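Local atomic coordinates of protein RMD9, mitochondrial (Saccharomyces cerevisiae S288C, PDB entry 7A9X), a protein that binds a dodecameric sequence element in the 3'-UTRs of mitochondrial mRNAs and takes part in the processing or stability of these transcripts. Residues A[85-90]-A[113-118]; A[120-125]-A[142-147]; A[124-127]-A[132-135]. All coordinates share one frame; numbering follows the deposited sequence.

All three contacts use helix 105-128: residues 113-118 serve interaction 1, which closes along the chain before the others open, and residues 120-125 and 124-127 serve interactions 2 and 3, which share Asp124 and Gln125. The partners are helix 78-97, helix 140-147 and the loop between helices 105-128 and 140-147. Centres of interactions 1 and 2 lie about 11 Å apart, those of 2 and 3 about 9 Å, and those of 1 and 3 about 20 Å. Neighbours touch: Gly88 packs on Phe147, and Lys142 on Tyr135. This part of the chain precedes the first assigned PPR repeat. One helix thus packs against its neighbours while meeting A4, A6, A7, C8 and A9 of chain B, and the loop extends the contact to C12.

Interaction 1 of 3, residues A[85-90]-A[113-118]; sequences DSMGRA and HLLHNG. With nucleotides of chain B.
Met87 of helix 78-97 reaches Leu114, Leu115 and Gly118 of helix 105-128, and the cross-helix contact is wholly apolar. Met87 CE touches Leu114 CD1 at 3.6 Å, while Met87 CG meets Leu115 CD2 at 3.8 Å, so different levels of one side chain serve the two leucines. The sulfur lies near the backbone, with Met87 SD 4.1 Å from CA of Gly118, a residue with no side chain to come between them. Bends at chi2 and chi3 turn the methyl toward Leu114. The short axes pass 10.8 Å apart at 141°, roughly antiparallel. Ala54 of helix 52-59 touches Leu114, and Leu148 touches both Met87 and Leu115.

Elsewhere on segment 113-118, the histidines have polar surroundings. His113 CE1 closely approaches OP2 of A4 of chain B, at 3.0 Å and oblique to the ring. His113 also stacks on His173 and has ND1 hydrogen-bonded to Tyr169, partners in helix 168-180 that probably help hold the ring beside the phosphate.

With no hydrogen bond between the two segments, their mutual fit depends on the shape of Met87 against the leucines and glycine, whereas His113 lies beside the A4 phosphate and His116 hydrogen-bonds Glu180 and His173.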
# COMPACT_ATOMS: atom_id res chain seq x y z
N ASP A 85 -17.04 -16.22 0.62
CA ASP A 85 -18.35 -16.54 0.06
C ASP A 85 -19.47 -16.01 0.93
O ASP A 85 -20.54 -15.67 0.42
CB ASP A 85 -18.49 -18.05 -0.13
CG ASP A 85 -19.77 -18.42 -0.85
OD1 ASP A 85 -19.97 -17.94 -1.99
OD2 ASP A 85 -20.58 -19.19 -0.29
N SER A 86 -19.25 -15.93 2.24
CA SER A 86 -20.26 -15.36 3.13
C SER A 86 -20.48 -13.89 2.86
O SER A 86 -21.57 -13.36 3.12
CB SER A 86 -19.85 -15.57 4.59
OG SER A 86 -19.76 -16.95 4.91
N MET A 87 -19.47 -13.20 2.32
CA MET A 87 -19.61 -11.78 2.04
C MET A 87 -20.50 -11.55 0.82
O MET A 87 -21.44 -10.76 0.86
CB MET A 87 -18.23 -11.15 1.83
CG MET A 87 -18.16 -9.69 2.21
SD MET A 87 -16.54 -9.28 2.88
CE MET A 87 -16.39 -10.55 4.13
N GLY A 88 -20.20 -12.24 -0.29
CA GLY A 88 -21.04 -12.12 -1.47
C GLY A 88 -22.47 -12.56 -1.21
O GLY A 88 -23.41 -11.92 -1.68
N ARG A 89 -22.65 -13.64 -0.45
CA ARG A 89 -23.99 -14.11 -0.12
C ARG A 89 -24.73 -13.10 0.74
O ARG A 89 -25.90 -12.79 0.49
CB ARG A 89 -23.91 -15.47 0.58
CG ARG A 89 -25.18 -15.88 1.31
CD ARG A 89 -26.30 -16.26 0.36
NE ARG A 89 -27.37 -16.98 1.06
CZ ARG A 89 -28.53 -17.32 0.51
NH1 ARG A 89 -29.44 -17.97 1.22
NH2 ARG A 89 -28.78 -17.00 -0.75
N ALA A 90 -24.07 -12.57 1.77
CA ALA A 90 -24.69 -11.55 2.61
C ALA A 90 -25.03 -10.31 1.79
O ALA A 90 -26.10 -9.71 1.97
CB ALA A 90 -23.78 -11.18 3.77
N HIS A 113 -19.74 -3.43 9.00
CA HIS A 113 -18.55 -3.88 9.71
C HIS A 113 -17.88 -5.04 8.97
O HIS A 113 -16.65 -5.06 8.82
CB HIS A 113 -18.92 -4.29 11.14
CG HIS A 113 -17.76 -4.70 11.99
ND1 HIS A 113 -17.92 -5.21 13.26
CD2 HIS A 113 -16.43 -4.67 11.76
CE1 HIS A 113 -16.73 -5.48 13.77
NE2 HIS A 113 -15.81 -5.16 12.88
N LEU A 114 -18.68 -5.98 8.47
CA LEU A 114 -18.13 -7.13 7.77
C LEU A 114 -17.40 -6.71 6.50
O LEU A 114 -16.29 -7.19 6.22
CB LEU A 114 -19.25 -8.13 7.43
CG LEU A 114 -18.80 -9.37 6.66
CD1 LEU A 114 -17.77 -10.13 7.48
CD2 LEU A 114 -20.00 -10.25 6.34
N LEU A 115 -18.00 -5.80 5.72
CA LEU A 115 -17.32 -5.28 4.54
C LEU A 115 -16.05 -4.52 4.92
O LEU A 115 -15.07 -4.54 4.17
CB LEU A 115 -18.27 -4.37 3.75
CG LEU A 115 -19.55 -5.01 3.22
CD1 LEU A 115 -20.47 -3.95 2.61
CD2 LEU A 115 -19.24 -6.09 2.19
N HIS A 116 -16.06 -3.86 6.08
CA HIS A 116 -14.84 -3.21 6.56
C HIS A 116 -13.75 -4.23 6.82
O HIS A 116 -12.60 -4.05 6.40
CB HIS A 116 -15.14 -2.39 7.82
CG HIS A 116 -13.99 -1.55 8.28
ND1 HIS A 116 -13.97 -0.92 9.50
CD2 HIS A 116 -12.81 -1.24 7.67
CE1 HIS A 116 -12.83 -0.25 9.63
NE2 HIS A 116 -12.12 -0.43 8.54
N ASN A 117 -14.09 -5.32 7.52
CA ASN A 117 -13.10 -6.37 7.76
C ASN A 117 -12.66 -7.04 6.46
O ASN A 117 -11.53 -7.55 6.39
CB ASN A 117 -13.65 -7.40 8.74
CG ASN A 117 -13.60 -6.92 10.18
OD1 ASN A 117 -13.21 -5.78 10.45
ND2 ASN A 117 -13.98 -7.78 11.11
N GLY A 118 -13.52 -7.04 5.44
CA GLY A 118 -13.10 -7.54 4.14
C GLY A 118 -12.01 -6.68 3.53
O GLY A 118 -11.03 -7.20 2.98
P A B 4 -15.69 -2.64 16.64
OP1 A B 4 -16.80 -1.76 16.21
OP2 A B 4 -15.26 -3.76 15.77
O5' A B 4 -14.38 -1.76 16.89
C5' A B 4 -14.41 -0.63 17.76
C4' A B 4 -13.07 -0.42 18.42
O4' A B 4 -12.85 -1.45 19.43
C3' A B 4 -11.85 -0.52 17.52
O3' A B 4 -11.60 0.67 16.79
C2' A B 4 -10.74 -0.88 18.50
O2' A B 4 -10.31 0.26 19.22
C1' A B 4 -11.48 -1.81 19.46
N9 A B 4 -11.36 -3.22 19.04
C8 A B 4 -12.34 -4.02 18.50
N7 A B 4 -11.92 -5.23 18.21
C5 A B 4 -10.58 -5.22 18.58
C6 A B 4 -9.57 -6.20 18.52
N6 A B 4 -9.76 -7.43 18.05
N1 A B 4 -8.34 -5.86 18.97
C2 A B 4 -8.14 -4.62 19.43
N3 A B 4 -9.01 -3.61 19.54
C4 A B 4 -10.22 -3.98 19.09

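Interaction 2 of 3, residues A[120-125]-A[142-147]; sequences RSTRDQ and KEMMNF. With nucleotides of chain B.
An RNA-binding face and a helix-packing face meet on one short piece of helix 105-128: Thr122 touches Met144 and Met145 of helix 140-147, Arg123 touches Met145, and Arg120 and Arg123 hold nucleotides of chain B. Thr122 CG2 lies 3.6 Å from Met145 CE, the two side chains sliding past each other in opposite senses. The threonine's other branch, OG1, sits beside Met144 CG; with chi1 at -55° this oxygen lies beside its own backbone N, and it hydrogen-bonds Gly118 O one turn earlier. Arg123 CG lies 3.9 Å from Met145 CE, its chain crossing that of the methionine at about a right angle.

These are two antiparallel helices of an all-helical fold, joined by the loop that includes 132-135 and preceding the pentatricopeptide repeats; their short axes run 10.0 Å apart at 164°.

On the RNA side, Arg123 bends at chi3 to bring its guanidinium edge to the strand's backbone. Arg123 NE donates to OP2 of A7 of chain B at 2.6 Å, with that oxygen in the guanidinium plane, and Arg123 NH1 donates to the ribose O2' of A6 of chain B at 2.7 Å with an N-H...O angle of 161°. Glu180 makes a salt bridge with Arg123 NH2 and would help fix the group's rotation. Arg120 instead stays extended from CG to NE, and one face of its guanidinium has N7 of A6 3.5 Å above it, offset toward the rim. Arg120 NH1 donates to OP2 of A6 at 3.2 Å and salt-bridges another RNA phosphate, while Asn117 OD1 accepts from Arg120 NH2.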
# COMPACT_ATOMS: atom_id res chain seq x y z
N ARG A 120 -9.92 -4.86 5.25
CA ARG A 120 -8.75 -5.15 6.07
C ARG A 120 -8.08 -6.45 5.65
O ARG A 120 -6.86 -6.52 5.52
CB ARG A 120 -9.15 -5.19 7.54
CG ARG A 120 -9.59 -3.85 8.10
CD ARG A 120 -10.35 -4.01 9.41
NE ARG A 120 -10.20 -2.83 10.26
CZ ARG A 120 -10.87 -2.64 11.39
NH1 ARG A 120 -10.66 -1.54 12.11
NH2 ARG A 120 -11.75 -3.54 11.80
N SER A 121 -8.88 -7.50 5.41
CA SER A 121 -8.32 -8.79 5.03
C SER A 121 -7.73 -8.74 3.62
O SER A 121 -6.68 -9.34 3.37
CB SER A 121 -9.39 -9.87 5.12
OG SER A 121 -8.90 -11.11 4.65
N THR A 122 -8.39 -8.04 2.69
CA THR A 122 -7.85 -7.94 1.34
C THR A 122 -6.48 -7.27 1.34
O THR A 122 -5.55 -7.75 0.69
CB THR A 122 -8.82 -7.18 0.43
OG1 THR A 122 -10.11 -7.79 0.48
CG2 THR A 122 -8.32 -7.19 -1.00
N ARG A 123 -6.34 -6.17 2.08
CA ARG A 123 -5.03 -5.52 2.19
C ARG A 123 -3.99 -6.45 2.80
O ARG A 123 -2.85 -6.50 2.34
CB ARG A 123 -5.14 -4.24 3.02
CG ARG A 123 -5.98 -3.13 2.40
CD ARG A 123 -5.80 -1.82 3.16
NE ARG A 123 -6.18 -1.94 4.57
CZ ARG A 123 -7.35 -1.55 5.06
NH1 ARG A 123 -7.62 -1.70 6.36
NH2 ARG A 123 -8.26 -1.00 4.27
N ASP A 124 -4.38 -7.20 3.83
CA ASP A 124 -3.46 -8.15 4.45
C ASP A 124 -3.03 -9.23 3.46
O ASP A 124 -1.86 -9.63 3.45
CB ASP A 124 -4.12 -8.78 5.68
CG ASP A 124 -3.19 -9.73 6.41
OD1 ASP A 124 -2.16 -9.27 6.94
OD2 ASP A 124 -3.50 -10.94 6.45
N GLN A 125 -3.96 -9.70 2.63
CA GLN A 125 -3.61 -10.74 1.66
C GLN A 125 -2.65 -10.21 0.60
O GLN A 125 -1.79 -10.96 0.11
CB GLN A 125 -4.87 -11.29 1.00
CG GLN A 125 -5.76 -12.09 1.94
CD GLN A 125 -5.09 -13.36 2.44
OE1 GLN A 125 -4.43 -14.07 1.69
NE2 GLN A 125 -5.27 -13.65 3.73
N LYS A 142 -7.53 -6.85 -6.63
CA LYS A 142 -8.18 -5.74 -7.31
C LYS A 142 -9.69 -5.93 -7.37
O LYS A 142 -10.45 -5.01 -7.06
CB LYS A 142 -7.59 -5.59 -8.71
CG LYS A 142 -8.11 -4.40 -9.48
CD LYS A 142 -7.44 -4.28 -10.84
CE LYS A 142 -7.88 -3.02 -11.55
NZ LYS A 142 -7.17 -2.85 -12.85
N GLU A 143 -10.14 -7.12 -7.77
CA GLU A 143 -11.58 -7.34 -7.92
C GLU A 143 -12.29 -7.34 -6.57
O GLU A 143 -13.38 -6.79 -6.44
CB GLU A 143 -11.86 -8.64 -8.67
CG GLU A 143 -11.55 -8.57 -10.16
CD GLU A 143 -12.19 -9.69 -10.95
OE1 GLU A 143 -13.32 -10.11 -10.60
OE2 GLU A 143 -11.57 -10.15 -11.93
N MET A 144 -11.69 -7.98 -5.56
CA MET A 144 -12.34 -8.00 -4.25
C MET A 144 -12.43 -6.60 -3.66
O MET A 144 -13.42 -6.25 -3.01
CB MET A 144 -11.59 -8.93 -3.29
CG MET A 144 -12.24 -8.99 -1.92
SD MET A 144 -13.97 -9.49 -2.02
CE MET A 144 -13.78 -11.17 -2.59
N MET A 145 -11.40 -5.77 -3.89
CA MET A 145 -11.45 -4.40 -3.40
C MET A 145 -12.57 -3.62 -4.07
O MET A 145 -13.30 -2.87 -3.40
CB MET A 145 -10.10 -3.71 -3.63
CG MET A 145 -9.76 -2.67 -2.59
SD MET A 145 -9.49 -3.39 -0.96
CE MET A 145 -7.72 -3.63 -1.00
N ASN A 146 -12.73 -3.78 -5.39
CA ASN A 146 -13.80 -3.08 -6.09
C ASN A 146 -15.17 -3.56 -5.63
O ASN A 146 -16.10 -2.76 -5.52
CB ASN A 146 -13.65 -3.27 -7.60
CG ASN A 146 -12.43 -2.56 -8.16
OD1 ASN A 146 -11.96 -1.56 -7.59
ND2 ASN A 146 -11.91 -3.05 -9.27
N PHE A 147 -15.30 -4.86 -5.35
CA PHE A 147 -16.58 -5.40 -4.91
C PHE A 147 -17.00 -4.82 -3.57
O PHE A 147 -18.16 -4.43 -3.37
CB PHE A 147 -16.53 -6.92 -4.85
CG PHE A 147 -17.70 -7.54 -4.15
CD1 PHE A 147 -18.95 -7.55 -4.75
CD2 PHE A 147 -17.56 -8.12 -2.90
CE1 PHE A 147 -20.04 -8.12 -4.10
CE2 PHE A 147 -18.64 -8.69 -2.25
CZ PHE A 147 -19.88 -8.69 -2.85
P A B 6 -6.45 0.17 12.36
OP1 A B 6 -5.73 1.35 11.83
OP2 A B 6 -7.91 0.04 12.13
O5' A B 6 -5.78 -1.16 11.80
C5' A B 6 -4.37 -1.38 11.85
C4' A B 6 -3.93 -2.36 10.80
O4' A B 6 -4.43 -3.69 11.14
C3' A B 6 -4.45 -2.07 9.39
O3' A B 6 -3.51 -2.49 8.42
C2' A B 6 -5.70 -2.94 9.31
O2' A B 6 -6.12 -3.28 8.01
C1' A B 6 -5.27 -4.17 10.11
N9 A B 6 -6.40 -4.86 10.72
C8 A B 6 -7.20 -4.39 11.74
N7 A B 6 -8.15 -5.22 12.07
C5 A B 6 -7.98 -6.30 11.22
C6 A B 6 -8.68 -7.50 11.07
N6 A B 6 -9.73 -7.83 11.81
N1 A B 6 -8.25 -8.36 10.12
C2 A B 6 -7.19 -8.03 9.38
N3 A B 6 -6.45 -6.92 9.42
C4 A B 6 -6.90 -6.09 10.37
P C B 8 2.12 -0.27 3.79
OP1 C B 8 3.34 -0.62 3.03
OP2 C B 8 1.95 1.12 4.31
O5' C B 8 0.83 -0.58 2.91
C5' C B 8 0.80 -1.69 2.01
C4' C B 8 0.03 -1.35 0.76
O4' C B 8 -1.39 -1.23 1.08
C3' C B 8 0.44 -0.03 0.10
O3' C B 8 0.47 -0.18 -1.32
C2' C B 8 -0.68 0.93 0.49
O2' C B 8 -0.91 1.98 -0.41
C1' C B 8 -1.89 -0.01 0.57
N1 C B 8 -2.94 0.49 1.47
C2 C B 8 -4.23 0.68 0.98
O2 C B 8 -4.49 0.39 -0.20
N3 C B 8 -5.19 1.17 1.80
C4 C B 8 -4.89 1.47 3.07
N4 C B 8 -5.87 1.94 3.85
C5 C B 8 -3.58 1.30 3.59
C6 C B 8 -2.64 0.82 2.76
P A B 7 -3.40 -1.71 7.02
OP1 A B 7 -3.90 -0.33 7.23
OP2 A B 7 -4.02 -2.56 5.96
O5' A B 7 -1.83 -1.66 6.74
C5' A B 7 -1.07 -0.47 6.96
C4' A B 7 0.40 -0.72 6.73
O4' A B 7 0.97 -1.36 7.90
C3' A B 7 0.72 -1.64 5.55
O3' A B 7 2.00 -1.29 5.02
C2' A B 7 0.82 -3.00 6.23
O2' A B 7 1.55 -3.97 5.51
C1' A B 7 1.49 -2.63 7.55
N9 A B 7 1.22 -3.56 8.64
C8 A B 7 0.03 -4.19 8.92
N7 A B 7 0.08 -4.97 9.97
C5 A B 7 1.39 -4.84 10.41
C6 A B 7 2.08 -5.42 11.50
N6 A B 7 1.53 -6.27 12.36
N1 A B 7 3.38 -5.08 11.66
C2 A B 7 3.93 -4.22 10.79
N3 A B 7 3.39 -3.62 9.74
C4 A B 7 2.10 -3.98 9.61

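Interaction 3 of 3, residues A[124-127]-A[132-135]; sequences DQLV and KPDY. With nucleotides of chain B.
Lys132 NZ is gripped by two phosphates, at 2.7 Å from OP1 of A9 and 2.7 Å from OP2 of U10, both of chain B, and it also donates to Tyr135 OH at 3.3 Å. The site lies where helix 105-128 gives way to the loop leading to helix 140-147, and backbone groups of both bond base edges, consistent with sequence recognition. Lys132 N donates to O4 of U10 at an N-H...O angle of 162°, and Leu126 O accepts from N6 of A9, near the end of helix 105-128.

Between the two segments the contact is apolar. The branches of Leu126 divide the work, CD2 meeting Pro133 CD at 3.5 Å and CD1 meeting Lys132 CG at 4.0 Å. Lys132 CG also passes 3.4 Å from N7 of A9, and the bend at chi3 (53°) then carries the amine to the phosphates. A methionine in place of Lys132 would probably leave the phosphate oxygens of A9 and U10 without their shared positive mate and Tyr135 OH without this donor.

Farther along the loop, C12 of chain B meets two backbone groups: its N4 donates to Pro133 O, and Tyr135 N donates to its N3. Asp134, between them, forms salt bridges with Arg131 and Arg440. The tyrosine ring covers the base as well, with N3 of C12 3.2 Å above one face of Tyr135 and displaced toward its rim.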
# COMPACT_ATOMS: atom_id res chain seq x y z
N ASP A 124 -4.38 -7.20 3.83
CA ASP A 124 -3.46 -8.15 4.45
C ASP A 124 -3.03 -9.23 3.46
O ASP A 124 -1.86 -9.63 3.45
CB ASP A 124 -4.12 -8.78 5.68
CG ASP A 124 -3.19 -9.73 6.41
OD1 ASP A 124 -2.16 -9.27 6.94
OD2 ASP A 124 -3.50 -10.94 6.45
N GLN A 125 -3.96 -9.70 2.63
CA GLN A 125 -3.61 -10.74 1.66
C GLN A 125 -2.65 -10.21 0.60
O GLN A 125 -1.79 -10.96 0.11
CB GLN A 125 -4.87 -11.29 1.00
CG GLN A 125 -5.76 -12.09 1.94
CD GLN A 125 -5.09 -13.36 2.44
OE1 GLN A 125 -4.43 -14.07 1.69
NE2 GLN A 125 -5.27 -13.65 3.73
N LEU A 126 -2.79 -8.94 0.22
CA LEU A 126 -1.89 -8.36 -0.77
C LEU A 126 -0.45 -8.35 -0.27
O LEU A 126 0.48 -8.61 -1.04
CB LEU A 126 -2.36 -6.94 -1.12
CG LEU A 126 -1.80 -6.24 -2.36
CD1 LEU A 126 -0.45 -5.59 -2.11
CD2 LEU A 126 -1.72 -7.21 -3.52
N VAL A 127 -0.25 -8.06 1.02
CA VAL A 127 1.11 -7.96 1.55
C VAL A 127 1.72 -9.33 1.82
O VAL A 127 2.95 -9.44 1.87
CB VAL A 127 1.13 -7.08 2.81
CG1 VAL A 127 0.70 -7.87 4.04
CG2 VAL A 127 2.50 -6.46 3.02
N LYS A 132 3.76 -8.40 -5.46
CA LYS A 132 2.53 -7.74 -5.87
C LYS A 132 2.13 -8.24 -7.25
O LYS A 132 2.98 -8.44 -8.12
CB LYS A 132 2.71 -6.22 -5.89
CG LYS A 132 2.75 -5.58 -4.51
CD LYS A 132 3.15 -4.12 -4.59
CE LYS A 132 2.28 -3.35 -5.56
NZ LYS A 132 2.61 -1.90 -5.57
N PRO A 133 0.84 -8.46 -7.49
CA PRO A 133 0.40 -8.85 -8.83
C PRO A 133 0.56 -7.71 -9.82
O PRO A 133 0.51 -6.53 -9.46
CB PRO A 133 -1.08 -9.21 -8.63
CG PRO A 133 -1.49 -8.47 -7.41
CD PRO A 133 -0.28 -8.44 -6.52
N ASP A 134 0.77 -8.08 -11.08
CA ASP A 134 0.88 -7.10 -12.15
C ASP A 134 -0.42 -6.32 -12.29
O ASP A 134 -1.52 -6.86 -12.13
CB ASP A 134 1.23 -7.78 -13.46
CG ASP A 134 2.53 -8.56 -13.39
OD1 ASP A 134 3.37 -8.23 -12.53
OD2 ASP A 134 2.71 -9.51 -14.18
N TYR A 135 -0.29 -5.03 -12.60
CA TYR A 135 -1.46 -4.16 -12.70
C TYR A 135 -2.36 -4.54 -13.87
O TYR A 135 -3.57 -4.30 -13.82
CB TYR A 135 -1.02 -2.70 -12.85
CG TYR A 135 -0.21 -2.16 -11.69
CD1 TYR A 135 -0.28 -2.75 -10.43
CD2 TYR A 135 0.61 -1.05 -11.85
CE1 TYR A 135 0.46 -2.26 -9.37
CE2 TYR A 135 1.35 -0.55 -10.80
CZ TYR A 135 1.27 -1.16 -9.57
OH TYR A 135 2.01 -0.66 -8.52
P C B 12 9.02 0.09 -13.12
OP1 C B 12 9.64 0.87 -14.22
OP2 C B 12 8.82 0.71 -11.79
O5' C B 12 7.61 -0.44 -13.64
C5' C B 12 7.47 -0.91 -14.98
C4' C B 12 6.04 -0.85 -15.46
O4' C B 12 5.29 -1.96 -14.90
C3' C B 12 5.27 0.42 -15.11
O3' C B 12 4.45 0.80 -16.21
C2' C B 12 4.39 -0.02 -13.94
O2' C B 12 3.19 0.72 -13.80
C1' C B 12 4.12 -1.48 -14.28
N1 C B 12 3.84 -2.33 -13.11
C2 C B 12 2.75 -3.20 -13.16
O2 C B 12 2.05 -3.24 -14.19
N3 C B 12 2.48 -3.99 -12.09
C4 C B 12 3.24 -3.93 -11.01
N4 C B 12 2.93 -4.72 -9.98
C5 C B 12 4.36 -3.04 -10.92
C6 C B 12 4.62 -2.27 -11.99
P A B 9 1.72 -0.89 -2.06
OP1 A B 9 1.56 -0.61 -3.50
OP2 A B 9 1.79 -2.30 -1.60
O5' A B 9 3.03 -0.13 -1.53
C5' A B 9 3.68 -0.53 -0.33
C4' A B 9 5.06 -1.11 -0.57
O4' A B 9 5.18 -2.36 0.15
C3' A B 9 5.42 -1.45 -2.01
O3' A B 9 5.92 -0.33 -2.71
C2' A B 9 6.45 -2.57 -1.85
O2' A B 9 7.73 -2.04 -1.57
C1' A B 9 5.94 -3.28 -0.60
N9 A B 9 5.09 -4.45 -0.89
C8 A B 9 3.72 -4.50 -0.84
N7 A B 9 3.21 -5.67 -1.13
C5 A B 9 4.32 -6.46 -1.39
C6 A B 9 4.46 -7.81 -1.75
N6 A B 9 3.43 -8.64 -1.93
N1 A B 9 5.71 -8.29 -1.94
C2 A B 9 6.74 -7.46 -1.76
N3 A B 9 6.74 -6.17 -1.41
C4 A B 9 5.49 -5.72 -1.24
P U B 10 6.17 -0.37 -4.30
OP1 U B 10 6.30 1.03 -4.77
OP2 U B 10 5.13 -1.25 -4.91
O5' U B 10 7.58 -1.08 -4.47
C5' U B 10 8.79 -0.39 -4.20
C4' U B 10 9.99 -1.22 -4.59
O4' U B 10 9.94 -2.48 -3.88
C3' U B 10 10.07 -1.60 -6.06
O3' U B 10 10.70 -0.60 -6.84
C2' U B 10 10.84 -2.92 -6.04
O2' U B 10 12.24 -2.69 -6.02
C1' U B 10 10.42 -3.52 -4.70
N1 U B 10 9.35 -4.54 -4.83
C2 U B 10 9.73 -5.87 -4.85
O2 U B 10 10.90 -6.22 -4.77
N3 U B 10 8.70 -6.77 -4.96
C4 U B 10 7.35 -6.48 -5.05
O4 U B 10 6.54 -7.40 -5.15
C5 U B 10 7.04 -5.08 -5.03
C6 U B 10 8.02 -4.18 -4.92